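Beta-1,4-exocellulase (Thermobifida fusca, PDB 4B4H) is a family 6 glycoside hydrolase, a cellobiohydrolase represented here by its catalytic domain, that probably binds cellulose chains and cleaves their beta-1,4 linkages. Local coordinates at residues Glu102-Arg105 against Tyr106-Glu109. Sequence-based numbering, arbitrary orientation.
Sequences ELDR and YKSE
From E102, the N-cap residue, through E109, each backbone N-H of Y106, K107, S108 and E109 bonds to the carbonyl oxygen four residues earlier; Y106 N to E102 O spans 3.1 Å. E102 suits the cap because its OE2 also bonds to G99 N. L103 offers a branched apolar surface: its CD1 is 4.1 Å from Y106 CD2, and K107 CE rests obliquely on its CG (3.6 Å) and both methyls. Lysine fits because its earlier methylenes pass L103 O while NZ reaches back toward the helix start, 4.8 Å from D104 OD1, too far for a salt bridge though the charges may attract weakly. With CG anti to its N (chi1 -173°), R105 brings CG to 4.0 Å from E109 CG; its extended chain then carries NH1 past that atom, 5.2 Å from E109 OE1, again no salt bridge. A leucine at E109 would probably leave the R105 guanidinium without this nearby negative charge. Y106 suits burial: its ring packs on L84, L98 and A170, and E134 OE2 satisfies its hydroxyl. These first turns of helix 103-121, at the surface, belong to the beta-alpha-beta crossover between parallel strands 75-81 and 127-133 of the barrel-like fold, with L103, Y106 and K107 against helix 162-175.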
ATOM      1  N   GLU A 102      -9.906  21.315  -1.944  1.00  9.29           N
ATOM      2  CA  GLU A 102     -10.908  20.680  -2.797  1.00  9.59           C
ATOM      3  C   GLU A 102     -11.700  19.510  -2.178  1.00  9.13           C
ATOM      4  O   GLU A 102     -12.209  18.674  -2.913  1.00  9.22           O
ATOM      5  CB  GLU A 102     -10.269  20.254  -4.135  1.00 10.31           C
ATOM      6  CG  GLU A 102      -9.747  21.403  -5.002  1.00 11.17           C
ATOM      7  CD  GLU A 102      -9.522  20.976  -6.438  1.00 11.76           C
ATOM      8  OE1 GLU A 102     -10.498  20.877  -7.202  1.00 13.06           O
ATOM      9  OE2 GLU A 102      -8.363  20.732  -6.818  1.00 12.35           O
ATOM     10  N   LEU A 103     -11.874  19.495  -0.857  1.00  9.07           N
ATOM     11  CA  LEU A 103     -12.656  18.430  -0.213  1.00  8.94           C
ATOM     12  C   LEU A 103     -14.064  18.277  -0.812  1.00  9.13           C
ATOM     13  O   LEU A 103     -14.541  17.150  -1.028  1.00  8.75           O
ATOM     14  CB  LEU A 103     -12.736  18.652   1.299  1.00  8.93           C
ATOM     15  CG  LEU A 103     -13.437  17.583   2.155  1.00  8.54           C
ATOM     16  CD1 LEU A 103     -12.909  16.176   1.890  1.00  8.87           C
ATOM     17  CD2 LEU A 103     -13.321  17.919   3.631  1.00  8.87           C
ATOM     18  N   ASP A 104     -14.721  19.398  -1.088  1.00  9.44           N
ATOM     19  CA  ASP A 104     -16.060  19.338  -1.675  1.00  9.93           C
ATOM     20  C   ASP A 104     -16.139  18.591  -3.018  1.00  9.59           C
ATOM     21  O   ASP A 104     -17.119  17.867  -3.269  1.00  9.54           O
ATOM     22  CB  ASP A 104     -16.694  20.724  -1.762  1.00 11.32           C
ATOM     23  CG  ASP A 104     -17.068  21.286  -0.394  1.00 12.72           C
ATOM     24  OD1 ASP A 104     -17.367  20.498   0.531  1.00 13.64           O
ATOM     25  OD2 ASP A 104     -17.066  22.530  -0.250  1.00 13.38           O
ATOM     26  N   ARG A 105     -15.097  18.732  -3.849  1.00  9.16           N
ATOM     27  CA  ARG A 105     -14.985  18.013  -5.124  1.00  8.71           C
ATOM     28  C   ARG A 105     -14.679  16.531  -4.901  1.00  8.25           C
ATOM     29  O   ARG A 105     -15.185  15.640  -5.615  1.00  8.52           O
ATOM     30  CB  ARG A 105     -13.870  18.621  -5.979  1.00  9.01           C
ATOM     31  CG  ARG A 105     -13.796  18.043  -7.381  1.00  9.23           C
ATOM     32  CD  ARG A 105     -13.225  19.008  -8.409  1.00 10.24           C
ATOM     33  NE  ARG A 105     -12.933  18.349  -9.679  1.00 10.64           N
ATOM     34  CZ  ARG A 105     -13.728  18.355 -10.752  1.00 10.95           C
ATOM     35  NH1 ARG A 105     -14.893  18.995 -10.740  1.00 11.35           N
ATOM     36  NH2 ARG A 105     -13.346  17.730 -11.850  1.00 11.98           N
ATOM     37  N   TYR A 106     -13.860  16.274  -3.892  1.00  7.62           N
ATOM     38  CA  TYR A 106     -13.587  14.898  -3.483  1.00  7.26           C
ATOM     39  C   TYR A 106     -14.887  14.182  -3.145  1.00  7.46           C
ATOM     40  O   TYR A 106     -15.096  13.052  -3.576  1.00  7.56           O
ATOM     41  CB  TYR A 106     -12.651  14.860  -2.276  1.00  6.72           C
ATOM     42  CG  TYR A 106     -12.349  13.465  -1.754  1.00  6.36           C
ATOM     43  CD1 TYR A 106     -11.413  12.657  -2.387  1.00  6.19           C
ATOM     44  CD2 TYR A 106     -12.980  12.972  -0.608  1.00  6.30           C
ATOM     45  CE1 TYR A 106     -11.116  11.392  -1.912  1.00  6.25           C
ATOM     46  CE2 TYR A 106     -12.679  11.696  -0.112  1.00  6.40           C
ATOM     47  CZ  TYR A 106     -11.748  10.916  -0.775  1.00  6.25           C
ATOM     48  OH  TYR A 106     -11.431   9.638  -0.291  1.00  5.92           O
ATOM     49  N   LYS A 107     -15.757  14.851  -2.389  1.00  7.46           N
ATOM     50  CA  LYS A 107     -16.982  14.230  -1.913  1.00  7.53           C
ATOM     51  C   LYS A 107     -17.982  14.024  -3.049  1.00  7.86           C
ATOM     52  O   LYS A 107     -18.502  12.936  -3.223  1.00  8.07           O
ATOM     53  CB  LYS A 107     -17.628  15.064  -0.800  1.00  7.30           C
ATOM     54  CG  LYS A 107     -16.855  15.167   0.496  1.00  7.32           C
ATOM     55  CD  LYS A 107     -17.540  16.150   1.441  1.00  7.52           C
ATOM     56  CE  LYS A 107     -16.770  16.280   2.741  1.00  7.80           C
ATOM     57  NZ  LYS A 107     -17.542  16.955   3.810  1.00  8.18           N
ATOM     58  N   SER A 108     -18.235  15.077  -3.817  1.00  8.25           N
ATOM     59  CA  SER A 108     -19.287  15.050  -4.832  0.50  8.45           C
ATOM     60  C   SER A 108     -18.936  14.445  -6.190  1.00  8.60           C
ATOM     61  O   SER A 108     -19.822  13.905  -6.879  1.00  8.82           O
ATOM     62  CB  SER A 108     -19.860  16.456  -5.038  0.50  8.66           C
ATOM     63  OG  SER A 108     -20.905  16.433  -5.991  0.50  8.56           O
ATOM     64  N   GLU A 109     -17.668  14.572  -6.600  1.00  8.85           N
ATOM     65  CA  GLU A 109     -17.239  14.166  -7.945  1.00  8.73           C
ATOM     66  C   GLU A 109     -16.368  12.912  -7.966  1.00  8.61           C
ATOM     67  O   GLU A 109     -16.074  12.386  -9.036  1.00  8.85           O
ATOM     68  CB  GLU A 109     -16.522  15.324  -8.673  1.00  9.35           C
ATOM     69  CG  GLU A 109     -17.270  16.652  -8.649  1.00 10.37           C
ATOM     70  CD  GLU A 109     -18.731  16.531  -9.052  1.00 10.48           C
ATOM     71  OE1 GLU A 109     -19.022  15.963 -10.124  1.00 10.86           O
ATOM     72  OE2 GLU A 109     -19.603  17.014  -8.293  1.00 11.35           O
TER